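Local coordinates for protein ferredoxin component of carbazole 1,9a-dioxygenase (Nocardioides aromaticivorans, PDB 3GCE) that carries a Rieske-type [2Fe-2S] cluster and probably passes electrons to the terminal oxygenase of the carbazole 1,9a-dioxygenase system, at residues M60-A65 / E69-L74; N49-A54 / G77-R82. All coordinates share one frame; numbering follows the deposited sequence.

Contact 1: M60-A65 / E69-L74; sequences MGVFHA and EIECPL. With FES (Fe2/s2 (inorganic) cluster), chain B.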
loop_
_atom_site.group_PDB
_atom_site.type_symbol
_atom_site.label_atom_id
_atom_site.label_comp_id
_atom_site.label_asym_id
_atom_site.label_seq_id
_atom_site.Cartn_x
_atom_site.Cartn_y
_atom_site.Cartn_z
ATOM N N MET A 60 8.787 2.842 2.455
ATOM C CA MET A 60 10.248 2.860 2.583
ATOM C C MET A 60 10.804 1.503 3.033
ATOM O O MET A 60 12.025 1.338 3.140
ATOM C CB MET A 60 10.694 3.949 3.580
ATOM C CG MET A 60 10.234 5.383 3.273
ATOM S SD MET A 60 10.594 5.852 1.596
ATOM C CE MET A 60 12.386 5.973 1.707
ATOM N N GLY A 61 9.910 0.542 3.274
ATOM C CA GLY A 61 10.293 -0.826 3.612
ATOM C C GLY A 61 10.500 -1.717 2.396
ATOM O O GLY A 61 10.794 -1.223 1.298
ATOM N N VAL A 62 10.344 -3.026 2.586
ATOM C CA VAL A 62 10.644 -4.016 1.545
ATOM C C VAL A 62 9.369 -4.744 1.143
ATOM O O VAL A 62 8.648 -5.269 2.010
ATOM C CB VAL A 62 11.730 -5.000 2.029
ATOM C CG1 VAL A 62 11.914 -6.191 1.044
ATOM C CG2 VAL A 62 13.061 -4.242 2.199
ATOM N N PHE A 63 9.076 -4.765 -0.166
ATOM C CA PHE A 63 7.922 -5.503 -0.656
ATOM C C PHE A 63 8.321 -6.919 -1.069
ATOM O O PHE A 63 9.287 -7.103 -1.799
ATOM C CB PHE A 63 7.220 -4.749 -1.802
ATOM C CG PHE A 63 6.020 -5.467 -2.359
ATOM C CD1 PHE A 63 4.862 -5.625 -1.595
ATOM C CD2 PHE A 63 6.044 -5.978 -3.656
ATOM C CE1 PHE A 63 3.750 -6.283 -2.117
ATOM C CE2 PHE A 63 4.927 -6.644 -4.194
ATOM C CZ PHE A 63 3.783 -6.784 -3.425
ATOM N N HIS A 64 7.553 -7.899 -0.588
ATOM C CA HIS A 64 7.773 -9.299 -0.865
ATOM C C HIS A 64 6.678 -9.770 -1.807
ATOM O O HIS A 64 5.579 -10.106 -1.367
ATOM C CB HIS A 64 7.780 -10.128 0.439
ATOM C CG HIS A 64 8.859 -9.724 1.392
ATOM N ND1 HIS A 64 10.091 -10.337 1.418
ATOM C CD2 HIS A 64 8.908 -8.744 2.324
ATOM C CE1 HIS A 64 10.852 -9.750 2.323
ATOM N NE2 HIS A 64 10.159 -8.781 2.889
ATOM N N ALA A 65 6.986 -9.772 -3.108
ATOM C CA ALA A 65 5.983 -10.101 -4.128
ATOM C C ALA A 65 5.445 -11.521 -3.960
ATOM O O ALA A 65 4.266 -11.762 -4.187
ATOM C CB ALA A 65 6.522 -9.873 -5.547
ATOM N N GLU A 69 3.411 -9.219 0.867
ATOM C CA GLU A 69 3.621 -8.540 2.135
ATOM C C GLU A 69 4.521 -7.344 1.932
ATOM O O GLU A 69 5.482 -7.390 1.147
ATOM C CB GLU A 69 4.304 -9.469 3.127
ATOM C CG GLU A 69 3.449 -10.616 3.638
ATOM C CD GLU A 69 4.255 -11.525 4.554
ATOM O OE1 GLU A 69 5.197 -12.159 4.053
ATOM O OE2 GLU A 69 3.967 -11.587 5.771
ATOM N N ILE A 70 4.202 -6.277 2.642
ATOM C CA ILE A 70 5.116 -5.159 2.806
ATOM C C ILE A 70 5.754 -5.293 4.201
ATOM O O ILE A 70 5.079 -5.543 5.200
ATOM C CB ILE A 70 4.384 -3.805 2.676
ATOM C CG1 ILE A 70 5.381 -2.630 2.708
ATOM C CG2 ILE A 70 3.338 -3.639 3.812
ATOM C CD1 ILE A 70 6.383 -2.617 1.545
ATOM N N GLU A 71 7.059 -5.108 4.260
ATOM C CA GLU A 71 7.791 -5.256 5.508
ATOM C C GLU A 71 8.199 -3.864 5.987
ATOM O O GLU A 71 8.834 -3.113 5.246
ATOM C CB GLU A 71 9.007 -6.128 5.271
ATOM C CG GLU A 71 9.971 -6.274 6.452
ATOM C CD GLU A 71 11.155 -7.170 6.078
ATOM O OE1 GLU A 71 11.367 -7.407 4.871
ATOM O OE2 GLU A 71 11.885 -7.638 6.975
ATOM N N CYS A 72 7.797 -3.509 7.207
ATOM C CA CYS A 72 8.057 -2.170 7.755
ATOM C C CYS A 72 9.578 -1.951 7.856
ATOM O O CYS A 72 10.298 -2.845 8.306
ATOM C CB CYS A 72 7.431 -2.088 9.157
ATOM S SG CYS A 72 7.749 -0.530 10.040
ATOM N N PRO A 73 10.076 -0.766 7.463
ATOM C CA PRO A 73 11.533 -0.573 7.546
ATOM C C PRO A 73 12.106 -0.451 8.971
ATOM O O PRO A 73 13.336 -0.589 9.163
ATOM C CB PRO A 73 11.767 0.740 6.783
ATOM C CG PRO A 73 10.486 1.494 6.897
ATOM C CD PRO A 73 9.377 0.419 6.912
ATOM N N LEU A 74 11.238 -0.219 9.956
ATOM C CA LEU A 74 11.720 0.144 11.267
ATOM C C LEU A 74 11.919 -1.067 12.178
ATOM O O LEU A 74 13.023 -1.257 12.699
ATOM C CB LEU A 74 10.842 1.228 11.914
ATOM C CG LEU A 74 11.346 1.809 13.235
ATOM C CD1 LEU A 74 12.784 2.409 13.122
ATOM C CD2 LEU A 74 10.328 2.842 13.757
HETATM FE FE1 FES B . 6.517 -0.815 11.896
HETATM FE FE2 FES B . 7.495 -1.124 14.443
HETATM S S1 FES B . 7.106 -2.755 12.926
HETATM S S2 FES B . 6.951 0.727 13.363
#

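Contact 2: N49-A54 / G77-R82; sequences NLCSHA and GRFDVR. With FES (Fe2/s2 (inorganic) cluster), chain B.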
loop_
_atom_site.group_PDB
_atom_site.type_symbol
_atom_site.label_atom_id
_atom_site.label_comp_id
_atom_site.label_asym_id
_atom_site.label_seq_id
_atom_site.Cartn_x
_atom_site.Cartn_y
_atom_site.Cartn_z
ATOM N N ASN A 49 -0.106 3.991 4.605
ATOM C CA ASN A 49 1.348 3.990 4.592
ATOM C C ASN A 49 1.949 4.006 5.993
ATOM O O ASN A 49 3.148 3.856 6.140
ATOM C CB ASN A 49 1.891 5.193 3.806
ATOM C CG ASN A 49 3.345 5.000 3.381
ATOM O OD1 ASN A 49 3.742 3.904 3.013
ATOM N ND2 ASN A 49 4.133 6.068 3.431
ATOM N N LEU A 50 1.122 4.236 7.005
ATOM C CA LEU A 50 1.620 4.316 8.376
ATOM C C LEU A 50 1.514 2.988 9.058
ATOM O O LEU A 50 0.416 2.453 9.193
ATOM C CB LEU A 50 0.828 5.326 9.202
ATOM C CG LEU A 50 1.440 6.694 9.406
ATOM C CD1 LEU A 50 2.732 6.585 10.279
ATOM C CD2 LEU A 50 1.673 7.350 8.045
ATOM N N CYS A 51 2.647 2.480 9.534
ATOM C CA CYS A 51 2.658 1.208 10.262
ATOM C C CYS A 51 1.789 1.342 11.522
ATOM O O CYS A 51 1.792 2.401 12.162
ATOM C CB CYS A 51 4.104 0.844 10.642
ATOM S SG CYS A 51 4.250 -0.752 11.449
ATOM N N SER A 52 1.048 0.291 11.884
ATOM C CA SER A 52 0.233 0.352 13.096
ATOM C C SER A 52 1.037 0.123 14.384
ATOM O O SER A 52 0.532 0.376 15.495
ATOM C CB SER A 52 -0.881 -0.691 13.045
ATOM O OG SER A 52 -0.312 -1.972 13.088
ATOM N N HIS A 53 2.278 -0.322 14.258
ATOM C CA HIS A 53 3.035 -0.658 15.448
ATOM C C HIS A 53 3.619 0.606 16.113
ATOM O O HIS A 53 3.513 0.788 17.327
ATOM C CB HIS A 53 4.125 -1.709 15.148
ATOM C CG HIS A 53 5.077 -1.903 16.284
ATOM N ND1 HIS A 53 6.402 -1.537 16.212
ATOM C CD2 HIS A 53 4.875 -2.346 17.545
ATOM C CE1 HIS A 53 6.986 -1.783 17.375
ATOM N NE2 HIS A 53 6.075 -2.262 18.204
ATOM N N ALA A 54 4.252 1.455 15.313
ATOM C CA ALA A 54 4.780 2.731 15.787
ATOM C C ALA A 54 4.873 3.618 14.565
ATOM O O ALA A 54 4.472 3.217 13.474
ATOM C CB ALA A 54 6.141 2.552 16.452
ATOM N N GLY A 77 8.084 -5.626 11.107
ATOM C CA GLY A 77 6.740 -6.202 11.070
ATOM C C GLY A 77 6.277 -6.303 9.625
ATOM O O GLY A 77 6.879 -5.694 8.741
ATOM N N ARG A 78 5.211 -7.060 9.362
ATOM C CA ARG A 78 4.683 -7.165 7.992
ATOM C C ARG A 78 3.173 -7.037 7.926
ATOM O O ARG A 78 2.486 -7.360 8.896
ATOM C CB ARG A 78 5.078 -8.479 7.320
ATOM C CG ARG A 78 6.592 -8.668 7.113
ATOM C CD ARG A 78 6.905 -9.892 6.244
ATOM N NE ARG A 78 8.352 -10.152 6.197
ATOM C CZ ARG A 78 8.947 -11.036 5.393
ATOM N NH1 ARG A 78 8.236 -11.780 4.547
ATOM N NH2 ARG A 78 10.265 -11.179 5.445
ATOM N N PHE A 79 2.682 -6.548 6.783
ATOM C CA PHE A 79 1.240 -6.526 6.471
ATOM C C PHE A 79 0.966 -7.185 5.132
ATOM O O PHE A 79 1.791 -7.115 4.204
ATOM C CB PHE A 79 0.704 -5.088 6.422
ATOM C CG PHE A 79 0.860 -4.343 7.734
ATOM C CD1 PHE A 79 2.005 -3.580 7.982
ATOM C CD2 PHE A 79 -0.172 -4.347 8.687
ATOM C CE1 PHE A 79 2.163 -2.869 9.194
ATOM C CE2 PHE A 79 -0.025 -3.645 9.885
ATOM C CZ PHE A 79 1.147 -2.893 10.126
ATOM N N ASP A 80 -0.208 -7.790 5.031
ATOM C CA ASP A 80 -0.732 -8.253 3.760
ATOM C C ASP A 80 -1.235 -6.995 2.998
ATOM O O ASP A 80 -2.124 -6.296 3.477
ATOM C CB ASP A 80 -1.869 -9.253 4.022
ATOM C CG ASP A 80 -2.657 -9.596 2.754
ATOM O OD1 ASP A 80 -2.064 -9.545 1.630
ATOM O OD2 ASP A 80 -3.874 -9.903 2.892
ATOM N N VAL A 81 -0.671 -6.722 1.822
ATOM C CA VAL A 81 -1.096 -5.557 1.020
ATOM C C VAL A 81 -2.493 -5.656 0.433
ATOM O O VAL A 81 -3.054 -4.636 0.018
ATOM C CB VAL A 81 -0.069 -5.188 -0.081
ATOM C CG1 VAL A 81 1.281 -4.828 0.561
ATOM C CG2 VAL A 81 0.097 -6.319 -1.115
ATOM N N ARG A 82 -3.047 -6.877 0.395
ATOM C CA ARG A 82 -4.405 -7.111 -0.100
ATOM C C ARG A 82 -5.480 -6.659 0.888
ATOM O O ARG A 82 -6.593 -6.247 0.482
ATOM C CB ARG A 82 -4.606 -8.603 -0.372
ATOM C CG ARG A 82 -3.788 -9.127 -1.548
ATOM C CD ARG A 82 -3.810 -10.642 -1.584
ATOM N NE ARG A 82 -3.019 -11.206 -0.490
ATOM C CZ ARG A 82 -2.762 -12.499 -0.352
ATOM N NH1 ARG A 82 -3.213 -13.359 -1.249
ATOM N NH2 ARG A 82 -2.059 -12.933 0.683
HETATM FE FE1 FES B . 6.517 -0.815 11.896
HETATM FE FE2 FES B . 7.495 -1.124 14.443
HETATM S S1 FES B . 7.106 -2.755 12.926
HETATM S S2 FES B . 6.951 0.727 13.363
#

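Contact 1: M60-A65 / E69-L74
The beta hairpin of the Rieske cluster-binding region, made of strands 62-64 and 69-71, pairs Val62 with Glu71 and His64 with Glu69 and delivers Cys72 to the iron just past its second strand. Two reciprocal pairs of backbone hydrogen bonds close the ladder; the straightest runs from His64 N to Glu69 O (2.7 Å, 173° at the hydrogen). Phe63 and Ile70 form the non-hydrogen-bonded pair between them, on the face turned to Met36 and Val38 of strand 33-40. With CG1 anti to the backbone N (chi1 -174°), Ile70 turns CD1 toward the first strand, 3.5 Å from Val62 O.

On the other face a side-chain bond ties diagonal neighbours together. His64 NE2 donates to Glu71 OE1 at 2.7 Å; the oxygen lies in the imidazole plane, whereas the nitrogen sits well above the carboxylate plane, the two planes being 41° apart. The extended Glu71 chain carries its carboxylate alongside Val62. A leucine in place of His64 would probably leave Glu71 OE1 without its short bond and the carboxylate freer to turn, its ion pair with Arg78 being long and weak.

At the cluster end Gly61 lies against the chain where strand 69-71 gives way to Pro73, its CA 3.2 Å from Glu71 O in a CA-H...O contact and 3.6 Å from Pro73 CD; a CB there would clash with that same oxygen. Beyond it Cys72 SG binds the iron FE1 at 2.2 Å and accepts a hydrogen bond from Leu74 N at 3.5 Å.

Contact 2: N49-A54 / G77-R82
Cys51 and Phe79 meet where the first cluster-binding loop of the Rieske fold, 49-54, passes strand 78-80, and they illustrate how an aromatic side chain can back a metal ligand. The direct contact is sulfur-aromatic and edge-on: Cys51 SG lies close to the ring plane, 3.7 Å from Phe79 CE1. Placed with CG anti to the carbonyl carbon (chi1 -61°), the ring sends its far edge to the loop, where CZ comes 3.4 Å from Ser52 OG, again near the ring plane. That hydroxyl is hydrogen-bonded to Leu93 O, while Ile47, Cys91 and Val95 also pack against the phenylalanine, which is buried beside the cluster ligand Cys51.

Metal coordination joins the two halves of the site: Cys51 SG binds the iron FE1 at 2.3 Å and His53 ND1 binds the iron FE2 at 2.1 Å; Cys72 and His75 complete the two-cysteine, two-histidine set. Gly77 lies on the strand side of the cluster, where a CB would be crowded by the sulfide S1.

Polar bonds within each segment fix the local chain. His53 N donates to Cys51 SG at 3.5 Å, an N-H that would probably help stabilise the negative charge on the cluster-bound sulfur. At the far end of strand 78-80, Asp80 forms an Asx turn whose OD1 takes Arg82 N at 3.1 Å and, from the opposite face of the carboxylate, Arg82 NE at 2.9 Å in a salt bridge.

How the contacts relate
Both contacts touch one cluster and share one antiparallel sheet, to which contact 2 adds strand 78-80 while its other segment is loop; strands 69-71 and 78-80 are neighbours joined by probable hydrogen bonds from Cys72 N to Gly77 O and from Ile70 N to Phe79 O. Each supplies one cysteine to the same iron. Contact 1 is a surface hairpin, local in sequence and held by a backbone ladder with a polar outer face; contact 2 is buried, bridges distant parts of the chain, and has no hydrogen bond across it, relying on a ring edge and the shared cluster. Arg78 links their polar margins: it forms a salt bridge with Glu69, whose carboxylate is also held by Ser67, and packs against His64.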